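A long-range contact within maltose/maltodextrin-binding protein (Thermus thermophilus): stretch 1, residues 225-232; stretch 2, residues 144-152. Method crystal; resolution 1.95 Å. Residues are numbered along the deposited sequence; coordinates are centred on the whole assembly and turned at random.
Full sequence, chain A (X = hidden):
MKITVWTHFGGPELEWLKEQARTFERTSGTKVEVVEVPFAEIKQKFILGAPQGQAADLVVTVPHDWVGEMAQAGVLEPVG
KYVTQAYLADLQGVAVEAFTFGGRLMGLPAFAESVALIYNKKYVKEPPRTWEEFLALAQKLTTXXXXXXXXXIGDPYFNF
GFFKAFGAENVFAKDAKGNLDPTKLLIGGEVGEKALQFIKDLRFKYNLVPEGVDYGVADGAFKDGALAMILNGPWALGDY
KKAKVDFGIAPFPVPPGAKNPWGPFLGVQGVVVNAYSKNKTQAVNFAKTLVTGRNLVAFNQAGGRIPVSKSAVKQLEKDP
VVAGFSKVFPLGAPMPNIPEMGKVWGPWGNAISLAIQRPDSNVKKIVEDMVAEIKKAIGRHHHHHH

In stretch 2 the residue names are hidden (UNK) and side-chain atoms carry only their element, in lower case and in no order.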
# COMPACT_ATOMS: atom_id res chain seq x y z
N GLY A 225 6.65 -6.32 -20.59
CA GLY A 225 6.64 -7.76 -20.84
C GLY A 225 8.04 -8.35 -20.77
O GLY A 225 8.26 -9.48 -21.17
N ALA A 226 9.00 -7.57 -20.27
CA ALA A 226 10.38 -8.04 -20.11
C ALA A 226 10.65 -8.75 -18.75
O ALA A 226 11.78 -9.22 -18.51
CB ALA A 226 11.35 -6.88 -20.31
N LEU A 227 9.63 -8.83 -17.88
CA LEU A 227 9.81 -9.26 -16.49
C LEU A 227 8.85 -10.37 -16.05
O LEU A 227 7.62 -10.20 -16.05
CB LEU A 227 9.71 -8.07 -15.54
CG LEU A 227 9.84 -8.34 -14.03
CD1 LEU A 227 11.19 -8.92 -13.64
CD2 LEU A 227 9.54 -7.06 -13.26
N ALA A 228 9.43 -11.50 -15.66
CA ALA A 228 8.70 -12.68 -15.28
C ALA A 228 7.83 -12.48 -14.03
O ALA A 228 6.65 -12.83 -14.01
CB ALA A 228 9.69 -13.85 -15.04
N MET A 229 8.45 -11.94 -12.99
CA MET A 229 7.83 -11.82 -11.67
C MET A 229 8.14 -10.46 -11.04
O MET A 229 9.25 -9.94 -11.14
CB MET A 229 8.32 -12.95 -10.74
CG MET A 229 7.76 -14.31 -11.11
SD MET A 229 8.42 -15.78 -10.30
CE MET A 229 10.05 -15.90 -11.04
N ILE A 230 7.13 -9.87 -10.41
CA ILE A 230 7.29 -8.64 -9.64
C ILE A 230 6.62 -8.80 -8.27
O ILE A 230 5.65 -9.50 -8.13
CB ILE A 230 6.70 -7.42 -10.41
CG1 ILE A 230 7.20 -6.10 -9.83
CG2 ILE A 230 5.16 -7.51 -10.47
CD1 ILE A 230 6.68 -4.84 -10.60
N LEU A 231 7.16 -8.13 -7.28
CA LEU A 231 6.51 -7.95 -6.00
C LEU A 231 5.85 -6.57 -6.09
O LEU A 231 6.53 -5.54 -6.09
CB LEU A 231 7.52 -8.02 -4.86
CG LEU A 231 6.97 -7.92 -3.44
CD1 LEU A 231 5.98 -9.05 -3.09
CD2 LEU A 231 8.10 -7.86 -2.43
N ASN A 232 4.53 -6.56 -6.23
CA ASN A 232 3.75 -5.32 -6.33
C ASN A 232 2.29 -5.56 -5.91
O ASN A 232 1.88 -6.70 -5.70
CB ASN A 232 3.82 -4.79 -7.77
CG ASN A 232 3.62 -3.29 -7.87
OD1 ASN A 232 3.48 -2.59 -6.86
ND2 ASN A 232 3.65 -2.77 -9.10
N UNK A 144 20.25 -11.36 -20.86
CA UNK A 144 20.65 -10.04 -21.36
C UNK A 144 19.60 -8.96 -21.11
O UNK A 144 19.81 -8.07 -20.28
N UNK A 145 18.46 -9.05 -21.81
CA UNK A 145 17.42 -8.00 -21.74
C UNK A 145 16.15 -8.39 -20.96
O UNK A 145 15.20 -7.60 -20.88
c UNK A 145 17.05 -7.53 -23.16
N UNK A 146 16.14 -9.59 -20.38
CA UNK A 146 14.97 -10.13 -19.66
C UNK A 146 15.31 -10.31 -18.19
O UNK A 146 16.47 -10.55 -17.82
c UNK A 146 14.54 -11.47 -20.28
o UNK A 146 14.12 -11.25 -21.63
c UNK A 146 13.40 -12.10 -19.51
N UNK A 147 14.29 -10.16 -17.34
CA UNK A 147 14.48 -10.29 -15.89
C UNK A 147 13.53 -11.32 -15.32
O UNK A 147 12.37 -11.41 -15.74
c UNK A 147 15.29 -7.90 -15.56
c UNK A 147 14.27 -8.94 -15.21
c UNK A 147 15.08 -7.02 -16.62
c UNK A 147 16.04 -6.06 -16.95
c UNK A 147 17.43 -6.84 -15.15
c UNK A 147 17.21 -5.97 -16.20
c UNK A 147 16.47 -7.80 -14.83
N UNK A 148 14.02 -12.13 -14.39
CA UNK A 148 13.16 -13.12 -13.73
C UNK A 148 12.37 -12.52 -12.57
O UNK A 148 11.21 -12.88 -12.36
N UNK A 149 13.02 -11.63 -11.82
CA UNK A 149 12.41 -10.97 -10.67
C UNK A 149 12.98 -9.59 -10.36
O UNK A 149 14.19 -9.40 -10.22
c UNK A 149 10.18 -10.26 -6.92
c UNK A 149 11.05 -9.92 -5.91
c UNK A 149 12.52 -11.85 -9.41
c UNK A 149 12.01 -11.18 -8.18
c UNK A 149 12.87 -10.82 -7.15
c UNK A 149 12.39 -10.20 -6.01
c UNK A 149 10.65 -10.89 -8.05
N UNK A 150 12.07 -8.62 -10.24
CA UNK A 150 12.42 -7.27 -9.90
C UNK A 150 11.36 -6.71 -8.96
O UNK A 150 10.21 -7.13 -9.00
c UNK A 150 15.02 -6.55 -11.40
c UNK A 150 12.52 -6.40 -11.15
c UNK A 150 13.68 -6.66 -12.14
c UNK A 150 13.59 -5.65 -13.33
N UNK A 151 11.77 -5.77 -8.12
CA UNK A 151 10.85 -5.04 -7.24
C UNK A 151 11.53 -3.80 -6.67
O UNK A 151 12.75 -3.64 -6.78
c UNK A 151 11.17 -6.11 -4.88
c UNK A 151 10.30 -5.96 -6.11
c UNK A 151 13.20 -6.89 -3.85
c UNK A 151 10.76 -5.63 -3.63
c UNK A 151 12.80 -6.41 -2.63
c UNK A 151 12.40 -6.76 -4.95
o UNK A 151 13.63 -6.59 -1.57
c UNK A 151 11.57 -5.77 -2.50
N UNK A 152 10.73 -2.93 -6.05
CA UNK A 152 11.23 -1.72 -5.40
C UNK A 152 12.02 -2.06 -4.13
O UNK A 152 11.56 -1.87 -3.02
o UNK A 152 11.71 0.94 -4.76
n UNK A 152 9.54 1.49 -4.46
c UNK A 152 10.51 0.63 -4.76
c UNK A 152 10.06 -0.76 -5.12
O HOH W 1 8.05 -3.51 -7.03

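Position 144 has backbone atoms alone and lies beyond the reach of stretch 1; with no side-chain atom, it is Gly144. Position 145 carries one carbon, which points sideways and stays clear of stretch 1, while its backbone O lies 4.0 Å from Ala226 CB. A lone CB defines Ala145.

At position 146 the first side-chain carbon bears one oxygen and one carbon, and the latter, a methyl, approaches Ala226 O at 3.5 Å. This fork of three atoms, one of them oxygen, fits threonine, and the residue is Thr146. Its CA makes a CA-H...O contact with Ala226 O, also at 3.5 Å.

Position 147 has one carbon followed by a six-carbon ring without any heteroatom. The ring leads away from stretch 1, with Ala226 O near its plane at the edge, whereas CB packs against Leu227 CD1 at 3.5 Å. The bare ring is the mark of phenylalanine: Phe147. The backbone is engaged on both sides of the residue's CA: Phe147 N donates to Ala226 O at 2.9 Å, and Phe147 O accepts from Ala228 N at 2.9 Å, both nearly straight. Leu227, held between these two bonds, is thus paired with Phe147 in parallel register.

Position 148 again lacks side-chain atoms and is Gly148. An ideal CB here would point away from stretch 1, yet would lie 4.7 Å from Ala228 CB, so the contact itself does not forbid one. The chain turns a corner at this residue, as it does at its neighbour Ala228. Gly148 O sits 3.2 Å from Ala228 CB and accepts a weak, bent hydrogen bond from Met229 N at 3.0 Å.

One carbon and a bare six-carbon ring recur at position 149. Unlike the ring of Phe147, the end of this side chain comes nearer to stretch 1: one ring carbon lies 4.1 Å from Met229 CB and another 4.0 Å from Leu231 CB. The residue is Phe149.

Position 150 has four carbons forked at the second, and the carbon at the fork meets Leu227 CD1 at 3.7 Å. This is leucine, Leu150. Leu150 N donates to Met229 O at 3.2 Å. Its carbonyl O receives a CA-H...O contact from Ile230 CA at 3.3 Å but has no hydrogen-bond partner in the model.

At position 151 one carbon leads to a six-carbon ring bearing an oxygen, and a ring carbon lies 3.7 Å from Leu231 CD2; hence Tyr151. The hydroxyl is satisfied elsewhere in the structure. Position 152 has two carbons, the second carrying one oxygen and one nitrogen; this carboxamide makes no contact with stretch 1 and identifies Asn152. Its backbone reaches stretch 1 through water 1, which accepts from Asn152 N at 2.9 Å and donates to Leu231 O at 2.7 Å.

The two segments run side by side in nearly the same direction, and both bend at the paired residues Ala228 and Gly148. Backbone hydrogen bonds set the register, most firmly before the corner, while Leu227 packs against Phe147 and Leu150 on one face, Met229 CB approaches Phe149 on the other, and Leu231 meets Phe149 and Tyr151.

Stretch 2 (144-152) GATFGFLYN
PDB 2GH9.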